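VC0179-like protein (Escherichia coli, PDB 4XJ6) is a bacterial dinucleotide cyclase, a homologue of cyclic GMP-AMP synthase that probably joins nucleoside triphosphates into a cyclic dinucleotide with the help of magnesium. Local coordinates at residues C178-I183 and H189-M194; L155-L160 and W170-K175; L308-H313 and F333-E338; D262-S267 and S299-V304. One frame throughout, in Å; residues are numbered along the deposited sequence.

Contact 1: residues C178-I183 and H189-M194; sequences CGRIKI and HIDVPM. With MG (magnesium ion), chain C; GH3 (3'-deoxy-guanosine-5'-triphosphate), chain E.
The beta hairpin of strands 179-183 and 188-198 carries a magnesium-binding carboxylate, D191, opposite R180 in a non-hydrogen-bonded antiparallel pair. R180 grips D191 side-on as a salt bridge, NE donating to OD1 at 2.6 Å and NH2 to OD2 at 2.9 Å, each oxygen using its syn lone pair. Guanidinium and carboxylate planes differ by 13°, so the fork is nearly flat. A bend at chi3 (-68°) swings the R180 guanidinium across the partner strand, where one of its faces stacks on the H189 ring with centres 3.6 Å apart and planes 19° from parallel. H189 ND1 is hydrogen-bonded to E127, which helps fix that ring. D191 OD2 also binds magnesium at 2.2 Å, together with D129 and D131; such an acidic trio is a hallmark of the nucleotidyltransferase fold. Main-chain bonds hold the register: V192 N to G179 O at 2.8 Å and I190 N to I181 O at 2.9 Å, whereas G179 N to V192 O is weak at 3.4 Å. On the other face of the sheet, I181 CG2 packs on I190 CB at 3.8 Å. Near the bound nucleotide, C178 turns SG toward D191 while its CB rests against the start of P193.

Contact 2: residues L155-L160 and W170-K175; sequences LVDTSL and WVFEEK
This is a small helix-on-sheet packing contact, in which F172 of strand 170-174 meets L160 and D157 of helix 149-166 over 177 Å² of buried surface. L160 CB approaches F172 CD1 to 3.5 Å, and the two side chains cross at about a right angle. Further along the leucine, L160 CD1 lies in the ring plane at the edge of the phenyl, 3.9 Å from F172 CE1. From a CB that already points at the helix, chi1 (172°, CG anti to the backbone N) carries the F172 ring on to L160 and D157. Within the nucleotidyltransferase domain the same helix covers one face of the mixed sheet: L160 also touches I181 and V192, so the leucine spans three strands. One helical turn before L160, D157 OD1 comes obliquely to within 3.4 Å of F172 CZ, with carboxylate and ring planes 69° apart. That oxygen has its strong partner in R246, through a salt bridge. E174 OE2 lies 4.6 Å from D157 OD2; R246 NH1 also makes a long, weak ion pair with E174, so its charge would probably temper the repulsion between the two acids. The backbone amide of E174 sits above one face of the F172 ring, off toward the rim.

Contact 3: residues L308-H313 and F333-E338; sequences LDRESH and FNRGVE
R310 and R335, at the C-terminal ends of helices 297-310 and 318-335, meet through their guanidinium groups, and this like-charge approach is the whole of the contact between the two segments. NH1 of R335 comes to 3.1 Å from NH2 of R310. It lies over one face of the R310 group, offset toward the rim, and the two planes are inclined by 56°, so they do not stack. Both atoms are donors, and the pair is not a hydrogen bond. The two chains get there differently: R335 is extended from CG to NE, whereas R310 bends at chi3 (-48°). The contact is exposed and buries just 79 Å².

Opposite charges act on R310. Its NH1 forms a salt bridge with OE2 of E311 at 3.6 Å, the carboxylate oxygen lying at the edge of the guanidinium in its plane, and its NH2 pairs with E332.

Ordinary bonds and packing shape the segments themselves. Past the end of helix 297-310, H313 ND1 donates to E311 O at 2.9 Å with an N-H...O angle of 167°, and L308 CD2 covers the H313 ring at 3.5 Å above its plane. Beyond helix 318-335, G336 leaves helical geometry with positive phi, and V337 CG2 folds back over the centre of the F333 ring.

R310 thus pairs with two acids, E311 and E332, and their negative charge probably offsets the repulsion from R335, with surrounding solvent likely to screen it further.

Contact 4: residues D262-S267 and S299-V304; sequences DWFNES and SLMTAV
The methyl end of M301 sits squarely on a phenyl face: CE is 3.5 Å from the centroid of the F264 ring and 11° off its normal. All six ring carbons therefore lie at similar range, a CH-pi contact. The sulfur stands farther out, SD being 5.0 Å from the F264 centroid, which makes this a Met-aromatic pair led by the methyl. A bend at M301 chi3 (71°) turns CE onto the ring, and the two side chains cross at about a right angle.

Beside it, W263 inserts the six-membered end of its indole. CH2 of W263 lies 3.6 Å from OG1 of T302 and 4.2 Å from CB of M301, while the carbonyl carbon of M301 is met in the indole plane, at the edge. The threonine hydroxyl has its polar partner in I298 O, one turn back. Within the helix, the W263 carbonyl O accepts from S267 N and, at 2.8 Å, from S267 OG, the two arriving from opposite faces of its plane. S267 OG also lies above one indole face, toward the rim.

The axes of 262-267 and 299-304 approach to 11.5 Å and are inclined by 38°, a gap bridged by these large side chains. F264 continues to L275 of helix 274-289 and meets Y115 edge-to-face, P340 touches both W263 and T302, and helix 318-335 lies against A303 and V304 of helix 297-310.

In the fold
Along the chain the contacts follow in series: contact 2, contact 1, contact 4, contact 3. Contacts 1 and 2, with centres about 7 Å apart, share the mixed sheet of the nucleotidyltransferase domain, where strands 170-174 and 179-183 are neighbours joined by probable backbone bonds such as E173 N to R180 O. Contacts 3 and 4, centres about 11 Å apart, share helix 297-310, and F333 packs on A303. Contacts 2 and 3 lie on opposite sides of the chain's centre, about 37 Å apart between centres. Contact 1 belongs to the magnesium and nucleotide site; from the helical side, the side chain of M301 in contact 4 lies about 4 Å from a bound nucleotide, consistent with a cleft between sheet and helices.

Contact 1: residues C178-I183 and H189-M194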
# COMPACT_ATOMS: atom_id res chain seq x y z
N CYS A 178 -2.06 4.74 -8.55
CA CYS A 178 -1.19 3.69 -9.06
C CYS A 178 -1.88 2.76 -10.05
O CYS A 178 -3.10 2.76 -10.17
CB CYS A 178 -0.64 2.85 -7.90
SG CYS A 178 -1.89 1.85 -7.07
N GLY A 179 -1.08 1.97 -10.75
CA GLY A 179 -1.59 0.86 -11.54
C GLY A 179 -1.44 -0.40 -10.71
O GLY A 179 -0.42 -0.60 -10.05
N ARG A 180 -2.47 -1.24 -10.72
CA ARG A 180 -2.45 -2.45 -9.91
C ARG A 180 -2.57 -3.70 -10.78
O ARG A 180 -3.41 -3.76 -11.67
CB ARG A 180 -3.58 -2.44 -8.88
CG ARG A 180 -3.79 -3.77 -8.18
CD ARG A 180 -4.88 -3.67 -7.12
NE ARG A 180 -4.47 -2.82 -6.00
CZ ARG A 180 -5.24 -2.51 -4.97
NH1 ARG A 180 -6.49 -2.97 -4.91
NH2 ARG A 180 -4.78 -1.74 -4.00
N ILE A 181 -1.71 -4.68 -10.52
CA ILE A 181 -1.85 -5.98 -11.16
C ILE A 181 -2.28 -7.00 -10.10
O ILE A 181 -1.64 -7.15 -9.07
CB ILE A 181 -0.54 -6.42 -11.87
CG1 ILE A 181 -0.74 -7.75 -12.59
CG2 ILE A 181 0.65 -6.46 -10.90
CD1 ILE A 181 -1.63 -7.65 -13.80
N LYS A 182 -3.40 -7.67 -10.36
CA LYS A 182 -3.94 -8.64 -9.42
C LYS A 182 -3.57 -10.05 -9.85
O LYS A 182 -3.85 -10.45 -10.98
CB LYS A 182 -5.45 -8.49 -9.31
CG LYS A 182 -5.92 -7.12 -8.84
CD LYS A 182 -7.42 -6.97 -9.01
CE LYS A 182 -8.19 -7.93 -8.12
NZ LYS A 182 -8.01 -7.60 -6.68
N ILE A 183 -2.95 -10.80 -8.95
CA ILE A 183 -2.56 -12.17 -9.24
C ILE A 183 -3.42 -13.13 -8.42
O ILE A 183 -3.09 -13.46 -7.28
CB ILE A 183 -1.07 -12.40 -8.93
CG1 ILE A 183 -0.24 -11.25 -9.50
CG2 ILE A 183 -0.62 -13.73 -9.50
CD1 ILE A 183 1.22 -11.31 -9.11
N HIS A 189 -1.91 -8.77 -4.98
CA HIS A 189 -1.87 -7.73 -6.00
C HIS A 189 -0.71 -6.79 -5.72
O HIS A 189 -0.30 -6.61 -4.57
CB HIS A 189 -3.20 -6.97 -6.07
CG HIS A 189 -3.54 -6.21 -4.82
ND1 HIS A 189 -4.62 -6.54 -4.03
CD2 HIS A 189 -2.96 -5.14 -4.24
CE1 HIS A 189 -4.68 -5.70 -3.01
NE2 HIS A 189 -3.68 -4.84 -3.12
N ILE A 190 -0.17 -6.21 -6.78
CA ILE A 190 0.98 -5.33 -6.66
C ILE A 190 0.63 -3.93 -7.12
O ILE A 190 0.27 -3.72 -8.29
CB ILE A 190 2.18 -5.85 -7.47
CG1 ILE A 190 2.55 -7.26 -7.02
CG2 ILE A 190 3.36 -4.90 -7.33
CD1 ILE A 190 3.74 -7.85 -7.75
N ASP A 191 0.71 -2.97 -6.21
CA ASP A 191 0.47 -1.57 -6.55
C ASP A 191 1.76 -0.92 -7.05
O ASP A 191 2.81 -1.03 -6.43
CB ASP A 191 -0.08 -0.81 -5.35
CG ASP A 191 -1.54 -1.13 -5.08
OD1 ASP A 191 -2.21 -1.63 -6.01
OD2 ASP A 191 -2.02 -0.89 -3.95
N VAL A 192 1.66 -0.22 -8.18
CA VAL A 192 2.81 0.43 -8.79
C VAL A 192 2.60 1.93 -8.91
O VAL A 192 2.22 2.43 -9.97
CB VAL A 192 3.13 -0.15 -10.18
CG1 VAL A 192 4.48 0.36 -10.67
CG2 VAL A 192 3.10 -1.68 -10.14
N PRO A 193 2.84 2.67 -7.82
CA PRO A 193 2.85 4.13 -7.93
C PRO A 193 4.05 4.58 -8.75
O PRO A 193 5.13 4.00 -8.62
CB PRO A 193 2.94 4.59 -6.48
CG PRO A 193 3.59 3.46 -5.76
CD PRO A 193 3.10 2.21 -6.44
N MET A 194 3.87 5.59 -9.59
CA MET A 194 4.95 6.08 -10.44
C MET A 194 5.51 7.39 -9.91
O MET A 194 4.78 8.36 -9.71
CB MET A 194 4.45 6.26 -11.88
CG MET A 194 5.50 6.79 -12.84
SD MET A 194 6.73 5.55 -13.26
CE MET A 194 8.17 6.58 -13.52
MG MG C . -1.55 -0.90 -1.78
O3A GH3 E . -6.23 2.36 -3.02
PA GH3 E . -5.61 3.83 -3.22
O1A GH3 E . -5.77 4.60 -1.93
O2A GH3 E . -6.24 4.56 -4.38
O5' GH3 E . -4.05 3.55 -3.47
C5' GH3 E . -3.46 2.34 -3.06
C4' GH3 E . -1.95 2.44 -3.22
O4' GH3 E . -1.61 3.72 -3.69
C3' GH3 E . -1.18 2.24 -1.92
C2' GH3 E . 0.03 3.15 -2.09
O2' GH3 E . 1.13 2.40 -2.57
C1' GH3 E . -0.37 4.16 -3.15
N9 GH3 E . -0.65 5.45 -2.49
C8 GH3 E . -1.90 5.84 -2.07
N7 GH3 E . -1.80 7.06 -1.52
C5 GH3 E . -0.51 7.47 -1.60
C6 GH3 E . 0.11 8.64 -1.19
O6 GH3 E . -0.55 9.52 -0.65
N1 GH3 E . 1.46 8.80 -1.39
C2 GH3 E . 2.19 7.79 -1.99
N2 GH3 E . 3.50 7.96 -2.18
N3 GH3 E . 1.56 6.63 -2.40
C4 GH3 E . 0.23 6.46 -2.21
O HOH W 1 -3.33 -0.19 -0.97

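Contact 2: residues L155-L160 and W170-K175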
# COMPACT_ATOMS: atom_id res chain seq x y z
N LEU A 155 3.70 3.84 -19.52
CA LEU A 155 4.76 2.83 -19.48
C LEU A 155 4.51 1.82 -18.36
O LEU A 155 4.82 0.64 -18.49
CB LEU A 155 6.13 3.48 -19.31
CG LEU A 155 6.60 4.34 -20.48
CD1 LEU A 155 8.04 4.78 -20.26
CD2 LEU A 155 6.46 3.60 -21.80
N VAL A 156 3.94 2.31 -17.26
CA VAL A 156 3.55 1.44 -16.16
C VAL A 156 2.38 0.57 -16.60
O VAL A 156 2.37 -0.64 -16.37
CB VAL A 156 3.16 2.24 -14.91
CG1 VAL A 156 2.50 1.34 -13.88
CG2 VAL A 156 4.38 2.92 -14.32
N ASP A 157 1.41 1.20 -17.25
CA ASP A 157 0.25 0.49 -17.78
C ASP A 157 0.68 -0.58 -18.78
O ASP A 157 0.16 -1.70 -18.76
CB ASP A 157 -0.73 1.46 -18.44
CG ASP A 157 -1.47 2.31 -17.43
OD1 ASP A 157 -1.31 2.08 -16.22
OD2 ASP A 157 -2.23 3.21 -17.86
N THR A 158 1.63 -0.23 -19.63
CA THR A 158 2.18 -1.17 -20.60
C THR A 158 2.72 -2.42 -19.92
O THR A 158 2.46 -3.54 -20.36
CB THR A 158 3.31 -0.52 -21.43
OG1 THR A 158 2.77 0.54 -22.22
CG2 THR A 158 3.94 -1.54 -22.36
N SER A 159 3.48 -2.22 -18.85
CA SER A 159 4.07 -3.33 -18.11
C SER A 159 3.02 -4.27 -17.53
O SER A 159 3.09 -5.48 -17.72
CB SER A 159 4.96 -2.80 -16.99
OG SER A 159 5.54 -3.86 -16.26
N LEU A 160 2.05 -3.71 -16.82
CA LEU A 160 1.05 -4.51 -16.13
C LEU A 160 0.04 -5.14 -17.09
O LEU A 160 -0.41 -6.27 -16.88
CB LEU A 160 0.32 -3.66 -15.09
CG LEU A 160 1.24 -2.99 -14.06
CD1 LEU A 160 0.43 -2.18 -13.06
CD2 LEU A 160 2.11 -4.03 -13.35
N TRP A 170 -3.89 -13.04 -13.97
CA TRP A 170 -3.28 -11.72 -13.82
C TRP A 170 -4.20 -10.66 -14.43
O TRP A 170 -4.41 -10.63 -15.64
CB TRP A 170 -1.90 -11.68 -14.48
CG TRP A 170 -0.88 -12.55 -13.81
CD1 TRP A 170 -0.99 -13.88 -13.53
CD2 TRP A 170 0.43 -12.15 -13.36
NE1 TRP A 170 0.16 -14.33 -12.92
CE2 TRP A 170 1.04 -13.29 -12.81
CE3 TRP A 170 1.13 -10.94 -13.37
CZ2 TRP A 170 2.32 -13.26 -12.26
CZ3 TRP A 170 2.40 -10.91 -12.83
CH2 TRP A 170 2.98 -12.06 -12.28
N VAL A 171 -4.75 -9.80 -13.58
CA VAL A 171 -5.71 -8.79 -14.03
C VAL A 171 -5.28 -7.37 -13.67
O VAL A 171 -4.99 -7.08 -12.51
CB VAL A 171 -7.11 -9.06 -13.44
CG1 VAL A 171 -8.05 -7.90 -13.75
CG2 VAL A 171 -7.67 -10.37 -13.97
N PHE A 172 -5.26 -6.49 -14.66
CA PHE A 172 -4.88 -5.10 -14.46
C PHE A 172 -6.04 -4.27 -13.91
O PHE A 172 -7.19 -4.42 -14.34
CB PHE A 172 -4.38 -4.49 -15.77
CG PHE A 172 -4.14 -3.01 -15.70
CD1 PHE A 172 -3.03 -2.51 -15.04
CD2 PHE A 172 -5.02 -2.12 -16.29
CE1 PHE A 172 -2.80 -1.15 -14.97
CE2 PHE A 172 -4.80 -0.76 -16.23
CZ PHE A 172 -3.69 -0.27 -15.57
N GLU A 173 -5.74 -3.41 -12.95
CA GLU A 173 -6.73 -2.49 -12.39
C GLU A 173 -6.11 -1.10 -12.20
O GLU A 173 -5.01 -0.98 -11.66
CB GLU A 173 -7.27 -3.00 -11.06
CG GLU A 173 -8.35 -2.11 -10.45
CD GLU A 173 -8.75 -2.54 -9.05
OE1 GLU A 173 -8.17 -3.51 -8.53
OE2 GLU A 173 -9.66 -1.90 -8.47
N GLU A 174 -6.82 -0.07 -12.65
CA GLU A 174 -6.33 1.30 -12.49
C GLU A 174 -6.88 1.92 -11.21
O GLU A 174 -8.09 1.98 -11.01
CB GLU A 174 -6.70 2.16 -13.69
CG GLU A 174 -6.14 3.58 -13.61
CD GLU A 174 -6.25 4.32 -14.92
OE1 GLU A 174 -7.17 4.02 -15.70
OE2 GLU A 174 -5.40 5.20 -15.17
N LYS A 175 -5.98 2.38 -10.35
CA LYS A 175 -6.36 3.08 -9.14
C LYS A 175 -6.10 4.57 -9.34
O LYS A 175 -5.65 4.98 -10.41
CB LYS A 175 -5.59 2.55 -7.93
CG LYS A 175 -5.64 1.03 -7.80
CD LYS A 175 -7.01 0.54 -7.37
CE LYS A 175 -7.35 0.99 -5.96
NZ LYS A 175 -8.61 0.38 -5.45

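Contact 3: residues L308-H313 and F333-E338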
# COMPACT_ATOMS: atom_id res chain seq x y z
N LEU A 308 -0.94 5.45 21.77
CA LEU A 308 0.15 4.84 22.52
C LEU A 308 1.22 5.86 22.92
O LEU A 308 2.01 5.61 23.82
CB LEU A 308 0.78 3.71 21.71
CG LEU A 308 -0.13 2.50 21.46
CD1 LEU A 308 0.66 1.36 20.84
CD2 LEU A 308 -0.78 2.06 22.76
N ASP A 309 1.26 7.00 22.23
CA ASP A 309 2.17 8.08 22.61
C ASP A 309 1.60 8.85 23.79
O ASP A 309 2.35 9.31 24.66
CB ASP A 309 2.42 9.03 21.43
CG ASP A 309 3.55 8.56 20.54
OD1 ASP A 309 4.51 7.97 21.06
OD2 ASP A 309 3.47 8.79 19.31
N ARG A 310 0.29 8.99 23.81
CA ARG A 310 -0.39 9.82 24.80
C ARG A 310 -0.68 9.08 26.11
O ARG A 310 -0.58 9.65 27.19
CB ARG A 310 -1.70 10.36 24.23
CG ARG A 310 -2.43 11.33 25.13
CD ARG A 310 -3.88 11.51 24.69
NE ARG A 310 -3.99 11.76 23.26
CZ ARG A 310 -4.84 11.13 22.45
NH1 ARG A 310 -5.68 10.22 22.94
NH2 ARG A 310 -4.87 11.42 21.16
N GLU A 311 -1.03 7.81 26.00
CA GLU A 311 -1.51 7.04 27.15
C GLU A 311 -0.47 6.05 27.65
O GLU A 311 0.14 5.32 26.86
CB GLU A 311 -2.80 6.31 26.79
CG GLU A 311 -3.81 7.15 26.01
CD GLU A 311 -4.49 8.20 26.86
OE1 GLU A 311 -4.27 8.22 28.09
OE2 GLU A 311 -5.26 9.01 26.30
N SER A 312 -0.28 6.01 28.97
CA SER A 312 0.61 5.05 29.58
C SER A 312 0.04 3.64 29.46
O SER A 312 -1.15 3.42 29.68
CB SER A 312 0.85 5.39 31.06
OG SER A 312 -0.33 5.19 31.82
N HIS A 313 0.89 2.67 29.11
CA HIS A 313 0.44 1.30 28.96
C HIS A 313 1.58 0.31 29.18
O HIS A 313 2.73 0.70 29.34
CB HIS A 313 -0.17 1.09 27.56
CG HIS A 313 0.78 1.39 26.44
ND1 HIS A 313 1.05 2.67 26.02
CD2 HIS A 313 1.52 0.57 25.66
CE1 HIS A 313 1.92 2.63 25.02
NE2 HIS A 313 2.21 1.37 24.78
N PHE A 333 -10.59 9.12 15.78
CA PHE A 333 -11.17 9.41 14.48
C PHE A 333 -12.24 10.49 14.57
O PHE A 333 -12.56 11.14 13.58
CB PHE A 333 -11.74 8.14 13.86
CG PHE A 333 -10.69 7.23 13.27
CD1 PHE A 333 -9.88 6.47 14.08
CD2 PHE A 333 -10.53 7.14 11.89
CE1 PHE A 333 -8.91 5.64 13.55
CE2 PHE A 333 -9.57 6.31 11.35
CZ PHE A 333 -8.75 5.56 12.18
N ASN A 334 -12.79 10.68 15.77
CA ASN A 334 -13.71 11.79 16.02
C ASN A 334 -12.96 13.11 16.12
O ASN A 334 -13.48 14.16 15.75
CB ASN A 334 -14.53 11.54 17.29
CG ASN A 334 -15.74 10.67 17.04
OD1 ASN A 334 -16.33 10.71 15.96
ND2 ASN A 334 -16.13 9.89 18.04
N ARG A 335 -11.74 13.04 16.64
CA ARG A 335 -10.87 14.21 16.71
C ARG A 335 -10.32 14.56 15.34
O ARG A 335 -9.92 15.69 15.09
CB ARG A 335 -9.71 13.96 17.67
CG ARG A 335 -10.07 14.00 19.15
CD ARG A 335 -8.84 13.76 20.01
NE ARG A 335 -9.11 13.96 21.43
CZ ARG A 335 -8.19 13.88 22.38
NH1 ARG A 335 -6.93 13.62 22.06
NH2 ARG A 335 -8.52 14.07 23.65
N GLY A 336 -10.30 13.56 14.46
CA GLY A 336 -9.67 13.71 13.16
C GLY A 336 -8.26 13.16 13.22
O GLY A 336 -7.55 13.38 14.20
N VAL A 337 -7.86 12.44 12.18
CA VAL A 337 -6.52 11.86 12.13
C VAL A 337 -5.68 12.57 11.08
O VAL A 337 -5.88 12.38 9.88
CB VAL A 337 -6.57 10.34 11.82
CG1 VAL A 337 -5.17 9.75 11.89
CG2 VAL A 337 -7.51 9.63 12.79
N GLU A 338 -4.74 13.38 11.54
CA GLU A 338 -3.86 14.12 10.63
C GLU A 338 -2.77 13.21 10.08
O GLU A 338 -2.32 12.28 10.75
CB GLU A 338 -3.24 15.32 11.35
CG GLU A 338 -4.26 16.37 11.79
CD GLU A 338 -3.62 17.52 12.53
OE1 GLU A 338 -2.38 17.63 12.51
OE2 GLU A 338 -4.36 18.32 13.15

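Contact 4: residues D262-S267 and S299-V304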
# COMPACT_ATOMS: atom_id res chain seq x y z
N ASP A 262 9.78 6.35 7.55
CA ASP A 262 10.64 6.88 8.61
C ASP A 262 9.84 7.18 9.87
O ASP A 262 10.30 6.91 10.97
CB ASP A 262 11.35 8.16 8.14
CG ASP A 262 12.42 7.88 7.11
OD1 ASP A 262 12.82 6.71 6.97
OD2 ASP A 262 12.86 8.84 6.44
N TRP A 263 8.65 7.74 9.70
CA TRP A 263 7.80 8.08 10.83
C TRP A 263 7.36 6.86 11.62
O TRP A 263 7.35 6.87 12.85
CB TRP A 263 6.58 8.86 10.36
CG TRP A 263 5.43 8.80 11.32
CD1 TRP A 263 5.25 9.58 12.43
CD2 TRP A 263 4.31 7.91 11.27
NE1 TRP A 263 4.08 9.23 13.06
CE2 TRP A 263 3.49 8.21 12.37
CE3 TRP A 263 3.93 6.89 10.39
CZ2 TRP A 263 2.30 7.53 12.61
CZ3 TRP A 263 2.75 6.21 10.64
CH2 TRP A 263 1.95 6.53 11.74
N PHE A 264 6.99 5.80 10.90
CA PHE A 264 6.49 4.59 11.54
C PHE A 264 7.62 3.83 12.23
O PHE A 264 7.44 3.32 13.34
CB PHE A 264 5.79 3.68 10.54
CG PHE A 264 5.19 2.45 11.16
CD1 PHE A 264 4.24 2.57 12.16
CD2 PHE A 264 5.58 1.18 10.76
CE1 PHE A 264 3.68 1.45 12.74
CE2 PHE A 264 5.03 0.06 11.34
CZ PHE A 264 4.08 0.19 12.34
N ASN A 265 8.77 3.74 11.57
CA ASN A 265 9.93 3.07 12.15
C ASN A 265 10.41 3.78 13.42
O ASN A 265 10.77 3.14 14.40
CB ASN A 265 11.07 2.98 11.13
CG ASN A 265 10.83 1.89 10.10
OD1 ASN A 265 10.29 0.83 10.41
ND2 ASN A 265 11.23 2.15 8.86
N GLU A 266 10.39 5.11 13.39
CA GLU A 266 10.75 5.91 14.55
C GLU A 266 9.74 5.71 15.67
O GLU A 266 10.09 5.70 16.85
CB GLU A 266 10.84 7.39 14.19
CG GLU A 266 11.33 8.28 15.33
CD GLU A 266 12.78 8.02 15.69
OE1 GLU A 266 13.54 7.57 14.81
OE2 GLU A 266 13.15 8.27 16.85
N SER A 267 8.47 5.54 15.29
CA SER A 267 7.39 5.31 16.25
C SER A 267 7.57 3.97 16.96
O SER A 267 7.35 3.86 18.17
CB SER A 267 6.03 5.35 15.55
OG SER A 267 5.73 6.66 15.10
N SER A 299 -4.26 5.36 8.36
CA SER A 299 -5.05 6.08 9.34
C SER A 299 -5.14 5.28 10.63
O SER A 299 -5.15 5.84 11.73
CB SER A 299 -6.45 6.37 8.81
OG SER A 299 -7.24 5.20 8.81
N LEU A 300 -5.21 3.96 10.49
CA LEU A 300 -5.21 3.06 11.64
C LEU A 300 -3.89 3.15 12.39
O LEU A 300 -3.87 3.24 13.62
CB LEU A 300 -5.46 1.62 11.20
CG LEU A 300 -6.90 1.24 10.85
CD1 LEU A 300 -6.99 -0.24 10.48
CD2 LEU A 300 -7.82 1.56 12.02
N MET A 301 -2.79 3.11 11.64
CA MET A 301 -1.46 3.21 12.22
C MET A 301 -1.26 4.53 12.96
O MET A 301 -0.76 4.55 14.08
CB MET A 301 -0.39 3.07 11.14
CG MET A 301 -0.31 1.68 10.52
SD MET A 301 0.51 1.67 8.91
CE MET A 301 2.21 1.98 9.39
N THR A 302 -1.68 5.63 12.33
CA THR A 302 -1.50 6.96 12.90
C THR A 302 -2.34 7.14 14.17
O THR A 302 -1.90 7.79 15.12
CB THR A 302 -1.88 8.06 11.89
OG1 THR A 302 -1.21 7.82 10.65
CG2 THR A 302 -1.50 9.43 12.42
N ALA A 303 -3.54 6.58 14.17
CA ALA A 303 -4.41 6.67 15.33
C ALA A 303 -3.83 5.90 16.50
O ALA A 303 -3.88 6.35 17.65
CB ALA A 303 -5.80 6.16 15.00
N VAL A 304 -3.25 4.74 16.21
CA VAL A 304 -2.71 3.86 17.25
C VAL A 304 -1.48 4.48 17.92
O VAL A 304 -1.37 4.47 19.15
CB VAL A 304 -2.34 2.48 16.68
CG1 VAL A 304 -1.46 1.70 17.65
CG2 VAL A 304 -3.61 1.69 16.34